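PDB 5L3S: signal recognition particle receptor FtsY from Sulfolobus acidocaldarius, which is the docking protein (receptor) for the signal recognition particle and belongs to the SRP54-type family of P-loop NTPases. Local coordinates for residues F102-F107 with V186-T191. Numbering follows the deposited sequence.
Sequences FVIIFF and VVLIDT
Phe102 to Ile105 pair residue for residue with Val186 to Ile189 as parallel neighbours in the central sheet, the short axes 4.7 Å apart and inclined by 15°. Four backbone hydrogen bonds alternate across the gap: Val187 N to Phe102 O, Ile104 N to Val187 O, Ile189 N to Ile104 O and Phe106 N to Ile189 O. The ladder then opens, CA of Phe106 standing 5.7 Å from CA of Asp190. Here the hydroxyl of Thr191 takes over, its OG1 donating to Phe106 O over 2.8 Å, in the carbonyl plane and on a lone pair; chi1 of 67° sets OG1 between the backbone N and carbonyl carbon, turned to the neighbouring strand.

On one face Leu188 and Ile104 lie side by side, and CD2 of Leu188 sits 3.7 Å from CB of Ile104. That CD2 methyl of Leu188 also meets the edge of the Phe106 ring, near its plane, 3.7 Å from CE1 of Phe106. Helix 114-127 covers this face, with Val122 on Leu188 and Ile118 on Phe106. On the other face CD1 of Ile189 reaches back to CG1 of Val103 at 3.6 Å, while CD1 of Ile105 runs forward to CG2 of Thr191 at 3.8 Å; helix 199-212 packs there.

Apolar side chains thus pack on both faces of this part of the P-loop NTPase sheet, and a side-chain bond continues the pairing where the strands diverge. Beside that divergence, Asp190 bonds through OD2 to Thr115 OG1, and its side chain comes within about 4 Å of the bound magnesium ion, nearest atoms, which places the end of this strand pair beside the magnesium and the bound phosphoaminophosphonic acid-guanylate ester.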
loop_
_atom_site.group_PDB
_atom_site.type_symbol
_atom_site.label_atom_id
_atom_site.label_comp_id
_atom_site.label_asym_id
_atom_site.label_seq_id
_atom_site.Cartn_x
_atom_site.Cartn_y
_atom_site.Cartn_z
ATOM N N PHE B 102 14.951 6.443 25.537
ATOM C CA PHE B 102 14.033 7.213 24.711
ATOM C C PHE B 102 13.155 6.176 24.017
ATOM O O PHE B 102 13.666 5.294 23.341
ATOM C CB PHE B 102 14.830 8.034 23.687
ATOM C CG PHE B 102 13.999 9.000 22.887
ATOM C CD1 PHE B 102 13.264 8.570 21.783
ATOM C CD2 PHE B 102 13.998 10.349 23.210
ATOM C CE1 PHE B 102 12.511 9.467 21.041
ATOM C CE2 PHE B 102 13.253 11.250 22.477
ATOM C CZ PHE B 102 12.509 10.812 21.387
ATOM N N VAL B 103 11.843 6.264 24.208
ATOM C CA VAL B 103 10.923 5.231 23.751
ATOM C C VAL B 103 10.160 5.654 22.503
ATOM O O VAL B 103 9.490 6.685 22.495
ATOM C CB VAL B 103 9.913 4.858 24.853
ATOM C CG1 VAL B 103 8.906 3.842 24.335
ATOM C CG2 VAL B 103 10.651 4.318 26.091
ATOM N N ILE B 104 10.277 4.848 21.456
ATOM C CA ILE B 104 9.609 5.116 20.189
ATOM C C ILE B 104 8.669 3.965 19.865
ATOM O O ILE B 104 9.046 2.799 20.010
ATOM C CB ILE B 104 10.640 5.212 19.055
ATOM C CG1 ILE B 104 11.755 6.195 19.439
ATOM C CG2 ILE B 104 9.954 5.599 17.729
ATOM C CD1 ILE B 104 12.806 6.373 18.365
ATOM N N ILE B 105 7.456 4.288 19.423
ATOM C CA ILE B 105 6.514 3.253 19.004
ATOM C C ILE B 105 6.181 3.472 17.535
ATOM O O ILE B 105 6.200 4.620 17.046
ATOM C CB ILE B 105 5.238 3.236 19.895
ATOM C CG1 ILE B 105 4.366 1.991 19.615
ATOM C CG2 ILE B 105 4.459 4.528 19.736
ATOM C CD1 ILE B 105 3.311 1.732 20.706
ATOM N N PHE B 106 5.918 2.367 16.840
ATOM C CA PHE B 106 5.623 2.366 15.405
ATOM C C PHE B 106 4.269 1.692 15.226
ATOM O O PHE B 106 4.033 0.617 15.796
ATOM C CB PHE B 106 6.694 1.559 14.649
ATOM C CG PHE B 106 8.087 2.120 14.773
ATOM C CD1 PHE B 106 8.815 1.968 15.950
ATOM C CD2 PHE B 106 8.676 2.787 13.715
ATOM C CE1 PHE B 106 10.094 2.483 16.065
ATOM C CE2 PHE B 106 9.959 3.313 13.821
ATOM C CZ PHE B 106 10.671 3.163 14.995
ATOM N N PHE B 107 3.362 2.325 14.481
ATOM C CA PHE B 107 2.083 1.673 14.180
ATOM C C PHE B 107 1.580 2.035 12.783
ATOM O O PHE B 107 2.144 2.897 12.106
ATOM C CB PHE B 107 1.019 1.978 15.261
ATOM C CG PHE B 107 0.820 3.463 15.552
ATOM C CD1 PHE B 107 -0.016 4.246 14.756
ATOM C CD2 PHE B 107 1.416 4.053 16.669
ATOM C CE1 PHE B 107 -0.208 5.606 15.036
ATOM C CE2 PHE B 107 1.231 5.399 16.954
ATOM C CZ PHE B 107 0.418 6.177 16.133
ATOM N N VAL B 186 17.723 3.648 23.616
ATOM C CA VAL B 186 16.465 3.661 22.891
ATOM C C VAL B 186 15.710 2.332 22.990
ATOM O O VAL B 186 16.308 1.264 22.885
ATOM C CB VAL B 186 16.716 3.970 21.400
ATOM C CG1 VAL B 186 15.424 3.864 20.601
ATOM C CG2 VAL B 186 17.375 5.347 21.233
ATOM N N VAL B 187 14.392 2.408 23.175
ATOM C CA VAL B 187 13.518 1.260 22.963
ATOM C C VAL B 187 12.610 1.501 21.749
ATOM O O VAL B 187 11.980 2.554 21.646
ATOM C CB VAL B 187 12.631 0.994 24.190
ATOM C CG1 VAL B 187 11.578 -0.110 23.877
ATOM C CG2 VAL B 187 13.488 0.623 25.374
ATOM N N LEU B 188 12.547 0.521 20.844
ATOM C CA LEU B 188 11.671 0.595 19.668
ATOM C C LEU B 188 10.586 -0.448 19.806
ATOM O O LEU B 188 10.889 -1.624 19.900
ATOM C CB LEU B 188 12.465 0.312 18.385
ATOM C CG LEU B 188 13.670 1.227 18.194
ATOM C CD1 LEU B 188 14.404 0.873 16.923
ATOM C CD2 LEU B 188 13.191 2.652 18.144
ATOM N N ILE B 189 9.328 -0.015 19.796
ATOM C CA ILE B 189 8.200 -0.913 19.988
ATOM C C ILE B 189 7.516 -1.252 18.665
ATOM O O ILE B 189 7.001 -0.366 17.986
ATOM C CB ILE B 189 7.179 -0.292 20.966
ATOM C CG1 ILE B 189 7.890 0.029 22.299
ATOM C CG2 ILE B 189 6.000 -1.245 21.180
ATOM C CD1 ILE B 189 7.075 0.869 23.272
ATOM N N ASP B 190 7.542 -2.531 18.294
ATOM C CA ASP B 190 6.813 -2.995 17.108
ATOM C C ASP B 190 5.391 -3.295 17.536
ATOM O O ASP B 190 5.172 -3.767 18.649
ATOM C CB ASP B 190 7.480 -4.261 16.535
ATOM C CG ASP B 190 7.090 -4.536 15.062
ATOM O OD1 ASP B 190 6.374 -3.708 14.461
ATOM O OD2 ASP B 190 7.532 -5.570 14.515
ATOM N N THR B 191 4.416 -3.042 16.661
ATOM C CA THR B 191 3.032 -3.366 16.975
ATOM C C THR B 191 2.402 -4.077 15.789
ATOM O O THR B 191 2.862 -3.935 14.648
ATOM C CB THR B 191 2.174 -2.096 17.318
ATOM O OG1 THR B 191 2.026 -1.269 16.154
ATOM C CG2 THR B 191 2.794 -1.289 18.443
#